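Fibronectin-binding protein (Streptococcus pyogenes, PDB 5A0L) probably anchors the bacterium to host tissue, its N-terminal domain carrying an internal thioester that mediates covalent binding to a host partner. Local coordinates at residues A[138-150]-A[161-173]. Numbering follows the deposited sequence. Where two conformers were deposited one is given.
With ZN (zinc ion), chain D.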
loop_
_atom_site.group_PDB
_atom_site.type_symbol
_atom_site.label_atom_id
_atom_site.label_comp_id
_atom_site.label_asym_id
_atom_site.label_seq_id
_atom_site.Cartn_x
_atom_site.Cartn_y
_atom_site.Cartn_z
ATOM N N ALA A 138 -12.614 -2.194 -4.102
ATOM C CA ALA A 138 -12.781 -3.555 -3.591
ATOM C C ALA A 138 -13.870 -3.518 -2.512
ATOM O O ALA A 138 -13.803 -2.679 -1.629
ATOM C CB ALA A 138 -11.479 -4.074 -2.979
ATOM N N PRO A 139 -14.855 -4.413 -2.572
ATOM C CA PRO A 139 -16.028 -4.243 -1.669
ATOM C C PRO A 139 -15.849 -4.359 -0.142
ATOM O O PRO A 139 -16.433 -3.590 0.686
ATOM C CB PRO A 139 -17.000 -5.310 -2.200
ATOM C CG PRO A 139 -16.614 -5.532 -3.598
ATOM C CD PRO A 139 -15.148 -5.263 -3.735
ATOM N N LEU A 140 -15.063 -5.321 0.234
ATOM C CA LEU A 140 -14.834 -5.602 1.690
ATOM C C LEU A 140 -16.132 -5.713 2.560
ATOM O O LEU A 140 -16.249 -5.086 3.620
ATOM C CB LEU A 140 -13.837 -4.604 2.352
ATOM C CG LEU A 140 -12.452 -4.596 1.695
ATOM C CD1 LEU A 140 -11.568 -3.562 2.378
ATOM C CD2 LEU A 140 -11.805 -5.976 1.761
ATOM N N ASN A 141 -17.098 -6.493 2.099
ATOM C CA ASN A 141 -18.380 -6.587 2.792
ATOM C C ASN A 141 -18.472 -7.744 3.797
ATOM O O ASN A 141 -19.515 -7.916 4.439
ATOM C CB ASN A 141 -19.490 -6.708 1.750
ATOM C CG ASN A 141 -19.148 -7.706 0.672
ATOM O OD1 ASN A 141 -18.552 -8.744 0.950
ATOM N ND2 ASN A 141 -19.534 -7.412 -0.557
ATOM N N ASP A 142 -17.382 -8.498 3.956
ATOM C CA ASP A 142 -17.342 -9.698 4.791
ATOM C C ASP A 142 -16.087 -9.687 5.685
ATOM O O ASP A 142 -15.424 -10.730 5.843
ATOM C CB ASP A 142 -17.252 -10.894 3.815
ATOM C CG ASP A 142 -17.980 -12.095 4.275
ATOM O OD1 ASP A 142 -19.077 -11.925 4.843
ATOM O OD2 ASP A 142 -17.481 -13.218 3.997
ATOM N N VAL A 143 -15.770 -8.545 6.291
ATOM C CA VAL A 143 -14.484 -8.429 7.009
ATOM C C VAL A 143 -14.390 -9.443 8.156
ATOM O O VAL A 143 -13.313 -9.973 8.409
ATOM C CB VAL A 143 -14.219 -6.978 7.491
ATOM C CG1 VAL A 143 -12.980 -6.894 8.385
ATOM C CG2 VAL A 143 -14.099 -6.028 6.317
ATOM N N ASN A 144 -15.510 -9.734 8.821
ATOM C CA ASN A 144 -15.480 -10.672 9.950
ATOM C C ASN A 144 -15.079 -12.076 9.603
ATOM O O ASN A 144 -14.742 -12.851 10.502
ATOM C CB ASN A 144 -16.830 -10.741 10.650
ATOM C CG ASN A 144 -17.082 -9.562 11.525
ATOM O OD1 ASN A 144 -16.176 -8.798 11.841
ATOM N ND2 ASN A 144 -18.336 -9.415 11.948
ATOM N N LYS A 145 -15.153 -12.429 8.316
ATOM C CA LYS A 145 -14.718 -13.744 7.854
ATOM C C LYS A 145 -13.382 -13.717 7.123
ATOM O O LYS A 145 -12.903 -14.748 6.699
ATOM C CB LYS A 145 -15.796 -14.376 6.957
ATOM C CG LYS A 145 -17.057 -14.799 7.695
ATOM C CD LYS A 145 -18.161 -15.205 6.753
ATOM C CE LYS A 145 -19.285 -15.910 7.505
ATOM N NZ LYS A 145 -19.839 -15.081 8.626
ATOM N N MET A 146 -12.767 -12.552 6.975
ATOM C CA MET A 146 -11.514 -12.490 6.216
ATOM C C MET A 146 -10.425 -13.263 6.930
ATOM O O MET A 146 -10.292 -13.200 8.156
ATOM C CB MET A 146 -11.099 -11.052 5.948
ATOM C CG MET A 146 -11.971 -10.411 4.880
ATOM S SD MET A 146 -11.553 -8.681 4.591
ATOM C CE MET A 146 -10.044 -8.850 3.698
ATOM N N TRP A 147 -9.646 -13.978 6.122
ATOM C CA TRP A 147 -8.515 -14.800 6.596
ATOM C C TRP A 147 -8.944 -15.982 7.486
ATOM O O TRP A 147 -8.103 -16.604 8.155
ATOM C CB TRP A 147 -7.438 -13.928 7.283
ATOM C CG TRP A 147 -6.986 -12.815 6.423
ATOM C CD1 TRP A 147 -6.301 -12.918 5.262
ATOM C CD2 TRP A 147 -7.214 -11.411 6.635
ATOM N NE1 TRP A 147 -6.092 -11.664 4.730
ATOM C CE2 TRP A 147 -6.648 -10.722 5.555
ATOM C CE3 TRP A 147 -7.848 -10.682 7.636
ATOM C CZ2 TRP A 147 -6.659 -9.337 5.471
ATOM C CZ3 TRP A 147 -7.870 -9.304 7.545
ATOM C CH2 TRP A 147 -7.291 -8.645 6.472
ATOM N N GLU A 148 -10.225 -16.322 7.492
ATOM C CA GLU A 148 -10.662 -17.472 8.253
ATOM C C GLU A 148 -10.007 -18.767 7.736
ATOM O O GLU A 148 -9.768 -19.697 8.509
ATOM C CB GLU A 148 -12.181 -17.584 8.247
ATOM C CG GLU A 148 -12.735 -18.620 9.215
ATOM C CD GLU A 148 -12.517 -18.346 10.701
ATOM O OE1 GLU A 148 -12.102 -17.252 11.099
ATOM O OE2 GLU A 148 -12.817 -19.274 11.473
ATOM N N ARG A 149 -9.772 -18.867 6.416
ATOM C CA ARG A 149 -9.104 -20.050 5.897
ATOM C C ARG A 149 -7.728 -20.216 6.554
ATOM O O ARG A 149 -7.353 -21.321 7.000
ATOM C CB ARG A 149 -8.984 -19.994 4.385
ATOM C CG ARG A 149 -8.427 -21.278 3.788
ATOM C CD ARG A 149 -8.397 -21.229 2.258
ATOM N NE ARG A 149 -9.743 -21.250 1.679
ATOM C CZ ARG A 149 -10.003 -21.119 0.379
ATOM N NH1 ARG A 149 -9.006 -20.962 -0.482
ATOM N NH2 ARG A 149 -11.253 -21.125 -0.059
ATOM N N GLU A 150 -6.978 -19.119 6.640
ATOM C CA GLU A 150 -5.699 -19.120 7.343
ATOM C C GLU A 150 -5.794 -19.529 8.817
ATOM O O GLU A 150 -4.945 -20.244 9.299
ATOM C CB GLU A 150 -5.030 -17.757 7.219
ATOM C CG GLU A 150 -4.443 -17.463 5.844
ATOM C CD GLU A 150 -5.415 -17.044 4.757
ATOM O OE1 GLU A 150 -6.628 -16.804 4.983
ATOM O OE2 GLU A 150 -4.917 -16.931 3.624
ATOM N N VAL A 161 -5.499 -12.629 13.584
ATOM C CA VAL A 161 -6.571 -12.359 12.626
ATOM C C VAL A 161 -7.629 -11.444 13.256
ATOM O O VAL A 161 -8.151 -10.566 12.575
ATOM C CB VAL A 161 -7.153 -13.666 12.035
ATOM C CG1 VAL A 161 -8.271 -13.378 11.086
ATOM C CG2 VAL A 161 -6.109 -14.377 11.154
ATOM N N THR A 162 -7.926 -11.607 14.544
ATOM C CA THR A 162 -8.869 -10.715 15.188
ATOM C C THR A 162 -8.347 -9.263 15.135
ATOM O O THR A 162 -9.105 -8.314 14.824
ATOM C CB THR A 162 -9.132 -11.178 16.627
ATOM O OG1 THR A 162 -9.676 -12.506 16.590
ATOM C CG2 THR A 162 -10.101 -10.245 17.335
ATOM N N LEU A 163 -7.065 -9.070 15.432
ATOM C CA LEU A 163 -6.487 -7.715 15.344
ATOM C C LEU A 163 -6.599 -7.166 13.917
ATOM O O LEU A 163 -6.907 -5.994 13.700
ATOM C CB LEU A 163 -5.003 -7.699 15.766
ATOM C CG LEU A 163 -4.698 -7.981 17.248
ATOM C CD1 LEU A 163 -3.194 -8.028 17.411
ATOM C CD2 LEU A 163 -5.349 -6.972 18.155
ATOM N N MET A 164 -6.279 -8.017 12.941
ATOM C CA MET A 164 -6.290 -7.583 11.528
ATOM C C MET A 164 -7.673 -7.129 11.063
ATOM O O MET A 164 -7.801 -6.096 10.395
ATOM C CB MET A 164 -5.813 -8.741 10.649
ATOM C CG MET A 164 -4.304 -9.071 10.817
ATOM S SD MET A 164 -3.864 -10.691 10.114
ATOM C CE MET A 164 -3.997 -10.332 8.349
ATOM N N ARG A 165 -8.692 -7.902 11.406
ATOM C CA ARG A 165 -10.048 -7.554 11.008
ATOM C C ARG A 165 -10.482 -6.240 11.636
ATOM O O ARG A 165 -11.074 -5.396 10.944
ATOM C CB ARG A 165 -11.016 -8.655 11.425
ATOM C CG ARG A 165 -10.818 -9.951 10.689
ATOM C CD ARG A 165 -11.587 -11.095 11.346
ATOM N NE ARG A 165 -11.478 -12.348 10.608
ATOM C CZ ARG A 165 -11.736 -13.558 11.092
ATOM N NH1 ARG A 165 -12.149 -13.710 12.332
ATOM N NH2 ARG A 165 -11.558 -14.625 10.325
ATOM N N GLU A 166 -10.194 -6.044 12.923
ATOM C CA GLU A 166 -10.597 -4.811 13.560
ATOM C C GLU A 166 -9.875 -3.607 12.985
ATOM O O GLU A 166 -10.458 -2.523 12.815
ATOM C CB GLU A 166 -10.433 -4.929 15.097
ATOM C CG GLU A 166 -11.387 -5.949 15.718
ATOM C CD GLU A 166 -12.850 -5.729 15.305
ATOM O OE1 GLU A 166 -13.373 -4.633 15.595
ATOM O OE2 GLU A 166 -13.486 -6.644 14.674
ATOM N N ALA A 167 -8.590 -3.769 12.683
ATOM C CA ALA A 167 -7.813 -2.694 12.086
ATOM C C ALA A 167 -8.385 -2.313 10.718
ATOM O O ALA A 167 -8.504 -1.132 10.395
ATOM C CB ALA A 167 -6.349 -3.054 11.985
ATOM N N LEU A 168 -8.680 -3.329 9.913
ATOM C CA LEU A 168 -9.196 -3.058 8.568
ATOM C C LEU A 168 -10.513 -2.246 8.627
ATOM O O LEU A 168 -10.692 -1.279 7.875
ATOM C CB LEU A 168 -9.359 -4.367 7.812
ATOM C CG LEU A 168 -9.838 -4.217 6.371
ATOM C CD1 LEU A 168 -8.964 -3.284 5.565
ATOM C CD2 LEU A 168 -9.897 -5.601 5.722
ATOM N N LYS A 169 -11.401 -2.614 9.538
ATOM C CA LYS A 169 -12.652 -1.890 9.688
ATOM C C LYS A 169 -12.401 -0.410 10.010
ATOM O O LYS A 169 -13.057 0.475 9.460
ATOM C CB LYS A 169 -13.492 -2.497 10.799
ATOM C CG LYS A 169 -14.043 -3.861 10.494
ATOM C CD LYS A 169 -14.830 -4.380 11.700
ATOM C CE LYS A 169 -15.241 -5.802 11.491
ATOM N NZ LYS A 169 -15.849 -6.357 12.731
ATOM N N LYS A 170 -11.438 -0.140 10.894
ATOM C CA LYS A 170 -11.141 1.240 11.255
ATOM C C LYS A 170 -10.580 2.015 10.068
ATOM O O LYS A 170 -10.872 3.197 9.867
ATOM C CB LYS A 170 -10.197 1.302 12.462
ATOM C CG LYS A 170 -10.817 0.748 13.754
ATOM C CD LYS A 170 -9.838 0.708 14.928
ATOM C CE LYS A 170 -10.347 -0.117 16.115
ATOM N NZ LYS A 170 -9.207 -0.216 17.070
ATOM N N LEU A 171 -9.729 1.361 9.280
ATOM C CA LEU A 171 -9.082 2.001 8.154
ATOM C C LEU A 171 -10.053 2.413 7.060
ATOM O O LEU A 171 -9.782 3.402 6.378
ATOM C CB LEU A 171 -7.964 1.144 7.567
ATOM C CG LEU A 171 -6.709 0.950 8.413
ATOM C CD1 LEU A 171 -5.807 -0.099 7.772
ATOM C CD2 LEU A 171 -5.945 2.256 8.582
ATOM N N ILE A 172 -11.123 1.638 6.855
ATOM C CA ILE A 172 -12.052 1.909 5.751
ATOM C C ILE A 172 -13.289 2.685 6.198
ATOM O O ILE A 172 -14.180 2.956 5.388
ATOM C CB ILE A 172 -12.435 0.626 4.980
ATOM C CG1 ILE A 172 -13.229 -0.357 5.858
ATOM C CG2 ILE A 172 -11.189 -0.033 4.396
ATOM C CD1 ILE A 172 -13.743 -1.581 5.116
ATOM N N ASP A 173 -13.358 3.092 7.466
ATOM C CA ASP A 173 -14.483 3.891 7.919
ATOM C C ASP A 173 -14.420 5.266 7.262
ATOM O O ASP A 173 -13.381 5.926 7.262
ATOM C CB ASP A 173 -14.392 4.035 9.434
ATOM C CG ASP A 173 -15.677 4.639 10.041
ATOM O OD1 ASP A 173 -16.045 5.754 9.695
ATOM O OD2 ASP A 173 -16.359 4.006 10.875
HETATM ZN ZN ZN D . -18.022 4.913 11.453
HETATM O O HOH W 1 -12.139 -16.344 13.509
HETATM O O HOH W 2 -17.646 6.719 12.684
HETATM O O HOH W 3 -18.871 3.540 12.610
#
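Met146 O is gripped side-on by two nitrogens of Arg165, NE and NH2, each 2.9 Å from it. The acceptor sits at the middle of the type II beta turn Lys145–Glu148, in the helical part of the thioester domain, so the guanidinium of helix 158-172 fastens the turn that leads into helix 148-152, with Trp147 at its N-cap. Both N-H...O angles are bent, because the two N-H groups converge on one oxygen. NH2 also reaches Glu148 OE1 at 2.8 Å in a nearly straight salt bridge (172°), arriving on the anti lone pair; the other carboxylate oxygen, OE2, pairs with Arg152. A water joins OE1 to Arg165 NH1. Met146 O, Glu148 OE1 and this water, all near the guanidinium plane, should fix the rotation of the group, which an extended chain from CG to NE carries to the turn. Asn144 O lies instead over one face of the guanidinium, 3.1 Å from CZ.

Just before the turn, Lys169 NZ meets an in-plane lone pair of Asn144 OD1 at 2.6 Å and also pairs with Glu166 OE2. The apolar part of the contact has Leu168 CD2 against Met146 SD, while Leu140 CD1 touches Ile172 CD1. The Trp147 indole is sandwiched: Met146 CB lies over one face, off-centre, and Met164 covers the other, with Leu125 of helix 120-135 also touching the side chain. Bent at chi3, Met164 sets CE 3.7 Å from the centroid of the six-membered ring, only 8° off its normal, a CH-pi contact.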